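Side-chain contacts in AB hydrolase-1 domain-containing protein (Streptococcus mutans, PDB 4L9A), which is an alpha/beta hydrolase that probably acts as a carboxylesterase: residues N206-Q209 / S210-D213; L218-E222 / E223-T227. All blocks are in the same frame, centred on the assembly; numbering follows the deposited sequence.

Both interactions are local contacts in the long connection that leaves helix 188-206 and leads to strand 235-239, and neither belongs to the buried core. Interaction 1 lies farther out, about 25 Å from the chain centre, against about 17 Å for interaction 2. Their centres are about 25 Å apart and they do not touch. In interaction 1, V208-L211 makes a type I beta turn following helix 188-206, with one backbone bond and a thin apolar flank. L218-T227 is more elaborate: around a short 3-10 turn, a carboxylate grips a backbone N-H, waters bridge polar groups, and a phenylalanine joins the turn to neighbouring helices.

Interaction 1. Residues N206-Q209 / S210-D213; sequences NDVQ and SLPD
L211 lies over one side of the flat peptide carbonyl of V208; V208's own CB leaves on the other. From the L211 side, the backbone N of L211 stands 46° out of the carbonyl plane and donates to V208 O at 3.0 Å. The hydrogen bond is fairly straight, with an N-H...O angle of 163°, and closes a type I beta turn from V208 to L211. The L211 side chain approaches over the same face: its CB is 3.3 Å from V208 O and its CG 3.4 Å from that oxygen. With CG beside its own backbone N (chi1 -63°), the leucine folds back alongside the turn, and CD1 reaches to 4.5 Å from V208 CB, a light apolar touch.

At the outer corners of the turn, Q209 and S210 lie next to each other. Q209 CG lies beside S210 N, and the extended chain beyond it carries NE2 back to donate to Q202 OE1 on the preceding helix 188-206. V208 and Q209 both touch F214, and V208 also meets V85.

The turn therefore redirects the chain soon after helix 188-206. Its one internal hydrogen bond is backbone to backbone, flanked by L211 CB and CG, while the glutamine amide ties the corner back to the helix. Chemically this is a modest surface turn, dependent on its peptide geometry more than on side-chain bonding.

Interaction 2. Residues L218-E222 / E223-T227; sequences LALGE and EDFKT
F225 and E222 meet edge-on: the carboxylate plane is turned 83° from the phenyl plane, and E222 OE1 lies at the ring edge, 3.7 Å from F225 CD2. Over one face of the same ring sits G221 O, 3.5 Å above the plane and over its centre. L220 CB approaches F225 CZ obliquely at 3.8 Å. The phenyl group gets there because its CG lies beside the backbone N (chi1 -61°), turning it back over the preceding chain. Beyond the turn it also meets the rings of Y149 and F122 and touches V146, so it joins this loop to helices 146-151 and 120-130.

D224 crosses L220 at about a right angle, with its OD2 3.9 Å from L220 CD1. The same oxygen accepts G221 N at 2.7 Å, nearly straight (167°), on the anti side of the carboxylate and slightly out of its plane. In return, D224 N donates to G221 O at 2.8 Å. A side chain accepting from the backbone N three residues earlier, at the start of a 3-10 turn, resembles one half of a capping box; G221 has no side chain to supply the other half. F225 N continues the turn by donating to E222 O. A water links D224 OD2 to A219 O, giving the carboxylate oxygen a second donor. Another water donates to E222 O and bridges only weakly to E222 OE1 and K226 NZ.

With G221 N and a water both donating to OD2, the rotation of the D224 carboxylate is fixed. The E222 carboxylate suits the ring's slightly positive edge, while R150 makes a long, weak ion pair with it. The D224 bonds thus brace the start of the 3-10 turn, and F225 packs its far side against the helices.

Interaction 1. Residues N206-Q209 / S210-D213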
ATOM      1  N   ASN A 206      -6.969   4.620 -20.901  1.00 30.72           N
ATOM      2  CA  ASN A 206      -7.511   5.474 -21.949  1.00 29.44           C
ATOM      3  C   ASN A 206      -8.733   4.834 -22.621  1.00 37.51           C
ATOM      4  O   ASN A 206      -9.635   5.533 -23.091  1.00 32.68           O
ATOM      5  CB  ASN A 206      -6.438   5.793 -23.008  1.00 35.14           C
ATOM      6  CG  ASN A 206      -5.395   6.781 -22.505  1.00 39.04           C
ATOM      7  OD1 ASN A 206      -5.623   7.483 -21.522  1.00 40.99           O
ATOM      8  ND2 ASN A 206      -4.250   6.845 -23.187  1.00 37.83           N
ATOM      9  N   ASP A 207      -8.754   3.504 -22.668  1.00 33.22           N
ATOM     10  CA  ASP A 207      -9.823   2.795 -23.362  1.00 34.69           C
ATOM     11  C   ASP A 207     -11.146   2.876 -22.618  1.00 33.66           C
ATOM     12  O   ASP A 207     -12.198   2.862 -23.239  1.00 36.33           O
ATOM     13  CB  ASP A 207      -9.470   1.314 -23.570  1.00 36.71           C
ATOM     14  CG  ASP A 207      -8.329   1.112 -24.538  1.00 35.25           C
ATOM     15  OD1 ASP A 207      -8.158   1.961 -25.428  1.00 36.57           O
ATOM     16  OD2 ASP A 207      -7.607   0.104 -24.410  1.00 31.58           O
ATOM     17  N   VAL A 208     -11.102   2.940 -21.291  1.00 28.32           N
ATOM     18  CA  VAL A 208     -12.342   2.863 -20.512  1.00 33.61           C
ATOM     19  C   VAL A 208     -12.711   4.072 -19.637  1.00 40.22           C
ATOM     20  O   VAL A 208     -13.885   4.266 -19.311  1.00 40.24           O
ATOM     21  CB  VAL A 208     -12.335   1.625 -19.602  1.00 34.59           C
ATOM     22  CG1 VAL A 208     -12.330   0.374 -20.438  1.00 36.91           C
ATOM     23  CG2 VAL A 208     -11.137   1.664 -18.669  1.00 31.59           C
ATOM     24  N   GLN A 209     -11.732   4.882 -19.250  1.00 36.69           N
ATOM     25  CA  GLN A 209     -11.984   5.842 -18.177  1.00 44.52           C
ATOM     26  C   GLN A 209     -13.003   6.937 -18.516  1.00 52.23           C
ATOM     27  O   GLN A 209     -13.588   7.538 -17.618  1.00 52.90           O
ATOM     28  CB  GLN A 209     -10.681   6.443 -17.653  1.00 45.81           C
ATOM     29  CG  GLN A 209      -9.927   7.273 -18.653  1.00 49.57           C
ATOM     30  CD  GLN A 209      -8.569   7.670 -18.129  1.00 52.23           C
ATOM     31  OE1 GLN A 209      -8.278   7.506 -16.941  1.00 48.41           O
ATOM     32  NE2 GLN A 209      -7.727   8.196 -19.011  1.00 60.77           N
ATOM     33  N   SER A 210     -13.233   7.180 -19.801  1.00 52.13           N
ATOM     34  CA  SER A 210     -14.186   8.205 -20.213  1.00 56.42           C
ATOM     35  C   SER A 210     -15.584   7.647 -20.460  1.00 60.17           C
ATOM     36  O   SER A 210     -16.472   8.367 -20.923  1.00 62.74           O
ATOM     37  CB  SER A 210     -13.681   8.927 -21.459  1.00 54.60           C
ATOM     38  OG  SER A 210     -12.403   9.457 -21.222  1.00 62.34           O
ATOM     39  N   LEU A 211     -15.778   6.366 -20.162  1.00 49.67           N
ATOM     40  CA  LEU A 211     -17.101   5.766 -20.275  1.00 47.08           C
ATOM     41  C   LEU A 211     -17.986   6.109 -19.074  1.00 50.11           C
ATOM     42  O   LEU A 211     -17.504   6.209 -17.943  1.00 46.42           O
ATOM     43  CB  LEU A 211     -16.985   4.260 -20.462  1.00 45.06           C
ATOM     44  CG  LEU A 211     -16.261   3.889 -21.754  1.00 42.48           C
ATOM     45  CD1 LEU A 211     -16.083   2.377 -21.887  1.00 48.83           C
ATOM     46  CD2 LEU A 211     -17.020   4.457 -22.949  1.00 46.83           C
ATOM     47  N   PRO A 212     -19.290   6.293 -19.326  1.00 58.96           N
ATOM     48  CA  PRO A 212     -20.257   6.810 -18.350  1.00 61.87           C
ATOM     49  C   PRO A 212     -20.233   6.081 -17.003  1.00 59.17           C
ATOM     50  O   PRO A 212     -20.070   6.718 -15.958  1.00 58.83           O
ATOM     51  CB  PRO A 212     -21.600   6.581 -19.047  1.00 69.36           C
ATOM     52  CG  PRO A 212     -21.279   6.642 -20.502  1.00 66.44           C
ATOM     53  CD  PRO A 212     -19.914   6.022 -20.633  1.00 60.59           C
ATOM     54  N   ASP A 213     -20.396   4.764 -17.028  1.00 50.70           N
ATOM     55  CA  ASP A 213     -20.536   4.010 -15.793  1.00 52.65           C
ATOM     56  C   ASP A 213     -19.203   3.726 -15.088  1.00 41.47           C
ATOM     57  O   ASP A 213     -19.184   3.158 -14.001  1.00 40.28           O
ATOM     58  CB  ASP A 213     -21.286   2.701 -16.058  1.00 62.78           C
ATOM     59  CG  ASP A 213     -22.634   2.916 -16.728  1.00 70.27           C
ATOM     60  OD1 ASP A 213     -23.231   3.989 -16.530  1.00 72.44           O
ATOM     61  OD2 ASP A 213     -23.095   1.999 -17.449  1.00 67.21           O
TER

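Interaction 2. Residues L218-E222 / E223-T227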
ATOM      1  N   LEU A 218     -13.097   0.761  -6.101  1.00 26.88           N
ATOM      2  CA  LEU A 218     -14.214   0.354  -5.262  1.00 30.50           C
ATOM      3  C   LEU A 218     -14.552   1.466  -4.264  1.00 32.35           C
ATOM      4  O   LEU A 218     -13.684   2.214  -3.840  1.00 30.10           O
ATOM      5  CB  LEU A 218     -13.882  -0.950  -4.539  1.00 34.77           C
ATOM      6  CG  LEU A 218     -12.704  -0.950  -3.558  1.00 31.96           C
ATOM      7  CD1 LEU A 218     -13.137  -0.451  -2.171  1.00 30.58           C
ATOM      8  CD2 LEU A 218     -12.108  -2.357  -3.482  1.00 34.73           C
ATOM      9  N   ALA A 219     -15.820   1.587  -3.906  1.00 37.02           N
ATOM     10  CA  ALA A 219     -16.215   2.619  -2.956  1.00 41.72           C
ATOM     11  C   ALA A 219     -16.210   2.064  -1.533  1.00 42.48           C
ATOM     12  O   ALA A 219     -16.620   0.918  -1.303  1.00 40.07           O
ATOM     13  CB  ALA A 219     -17.586   3.176  -3.314  1.00 43.04           C
ATOM     14  N   LEU A 220     -15.737   2.870  -0.583  1.00 37.43           N
ATOM     15  CA  LEU A 220     -15.749   2.473   0.827  1.00 37.62           C
ATOM     16  C   LEU A 220     -17.068   2.843   1.486  1.00 46.88           C
ATOM     17  O   LEU A 220     -17.655   3.877   1.169  1.00 49.67           O
ATOM     18  CB  LEU A 220     -14.595   3.120   1.593  1.00 36.20           C
ATOM     19  CG  LEU A 220     -13.187   2.566   1.383  1.00 38.30           C
ATOM     20  CD1 LEU A 220     -13.234   1.045   1.328  1.00 30.53           C
ATOM     21  CD2 LEU A 220     -12.561   3.122   0.130  1.00 50.94           C
ATOM     22  N   GLY A 221     -17.529   1.990   2.400  1.00 50.11           N
ATOM     23  CA  GLY A 221     -18.734   2.253   3.170  1.00 52.93           C
ATOM     24  C   GLY A 221     -18.466   2.185   4.665  1.00 49.20           C
ATOM     25  O   GLY A 221     -17.378   1.784   5.085  1.00 43.16           O
ATOM     26  N   GLU A 222     -19.457   2.574   5.466  1.00 53.67           N
ATOM     27  CA  GLU A 222     -19.313   2.595   6.923  1.00 45.90           C
ATOM     28  C   GLU A 222     -18.958   1.219   7.462  1.00 45.56           C
ATOM     29  O   GLU A 222     -18.222   1.100   8.439  1.00 40.34           O
ATOM     30  CB  GLU A 222     -20.600   3.084   7.590  1.00 61.19           C
ATOM     31  CG  GLU A 222     -20.994   4.505   7.230  1.00 67.26           C
ATOM     32  CD  GLU A 222     -20.018   5.530   7.760  1.00 69.85           C
ATOM     33  OE1 GLU A 222     -19.200   5.176   8.639  1.00 71.27           O
ATOM     34  OE2 GLU A 222     -20.069   6.689   7.294  1.00 71.41           O
ATOM     35  N   GLU A 223     -19.464   0.181   6.811  1.00 45.27           N
ATOM     36  CA  GLU A 223     -19.170  -1.185   7.221  1.00 45.88           C
ATOM     37  C   GLU A 223     -17.686  -1.514   7.074  1.00 46.47           C
ATOM     38  O   GLU A 223     -17.201  -2.493   7.634  1.00 52.17           O
ATOM     39  CB  GLU A 223     -20.010  -2.173   6.418  1.00 62.35           C
ATOM     40  CG  GLU A 223     -21.147  -2.797   7.209  1.00 79.64           C
ATOM     41  CD  GLU A 223     -20.716  -3.256   8.589  1.00 88.19           C
ATOM     42  OE1 GLU A 223     -21.243  -2.722   9.586  1.00 87.47           O
ATOM     43  OE2 GLU A 223     -19.850  -4.149   8.677  1.00 91.24           O
ATOM     44  N   ASP A 224     -16.969  -0.688   6.321  1.00 39.59           N
ATOM     45  CA  ASP A 224     -15.544  -0.901   6.093  1.00 34.99           C
ATOM     46  C   ASP A 224     -14.693  -0.170   7.126  1.00 46.06           C
ATOM     47  O   ASP A 224     -13.458  -0.210   7.068  1.00 48.91           O
ATOM     48  CB  ASP A 224     -15.167  -0.422   4.691  1.00 39.61           C
ATOM     49  CG  ASP A 224     -15.921  -1.168   3.611  1.00 43.00           C
ATOM     50  OD1 ASP A 224     -15.952  -2.415   3.680  1.00 47.19           O
ATOM     51  OD2 ASP A 224     -16.502  -0.512   2.719  1.00 42.26           O
ATOM     52  N   PHE A 225     -15.348   0.495   8.074  1.00 41.17           N
ATOM     53  CA  PHE A 225     -14.630   1.346   9.018  1.00 37.43           C
ATOM     54  C   PHE A 225     -14.712   0.844  10.459  1.00 51.47           C
ATOM     55  O   PHE A 225     -14.498   1.613  11.403  1.00 53.35           O
ATOM     56  CB  PHE A 225     -15.177   2.775   8.940  1.00 38.98           C
ATOM     57  CG  PHE A 225     -15.026   3.410   7.591  1.00 46.03           C
ATOM     58  CD1 PHE A 225     -13.966   3.074   6.766  1.00 46.25           C
ATOM     59  CD2 PHE A 225     -15.954   4.334   7.141  1.00 50.08           C
ATOM     60  CE1 PHE A 225     -13.824   3.661   5.518  1.00 45.08           C
ATOM     61  CE2 PHE A 225     -15.816   4.918   5.895  1.00 48.92           C
ATOM     62  CZ  PHE A 225     -14.749   4.580   5.086  1.00 43.51           C
ATOM     63  N   LYS A 226     -15.011  -0.441  10.628  1.00 50.83           N
ATOM     64  CA  LYS A 226     -15.317  -0.970  11.956  1.00 56.93           C
ATOM     65  C   LYS A 226     -14.248  -1.922  12.484  1.00 52.61           C
ATOM     66  O   LYS A 226     -14.468  -2.627  13.476  1.00 49.52           O
ATOM     67  CB  LYS A 226     -16.676  -1.675  11.956  1.00 62.95           C
ATOM     68  CG  LYS A 226     -17.857  -0.782  11.592  1.00 68.51           C
ATOM     69  CD  LYS A 226     -19.184  -1.549  11.644  1.00 72.07           C
ATOM     70  CE  LYS A 226     -20.358  -0.693  11.174  1.00 73.06           C
ATOM     71  NZ  LYS A 226     -20.599   0.484  12.056  1.00 77.61           N
ATOM     72  N   THR A 227     -13.094  -1.931  11.824  1.00 46.95           N
ATOM     73  CA  THR A 227     -12.034  -2.881  12.129  1.00 47.86           C
ATOM     74  C   THR A 227     -10.769  -2.143  12.540  1.00 45.28           C
ATOM     75  O   THR A 227     -10.307  -1.250  11.833  1.00 46.73           O
ATOM     76  CB  THR A 227     -11.701  -3.745  10.886  1.00 55.01           C
ATOM     77  OG1 THR A 227     -12.907  -4.300  10.342  1.00 58.63           O
ATOM     78  CG2 THR A 227     -10.740  -4.868  11.238  1.00 56.77           C
TER
HETATM   79  O   HOH W   1     -16.609  -1.224   0.055  1.00 30.38           O
HETATM   80  O   HOH W   2     -18.494   2.697  10.726  1.00 53.83           O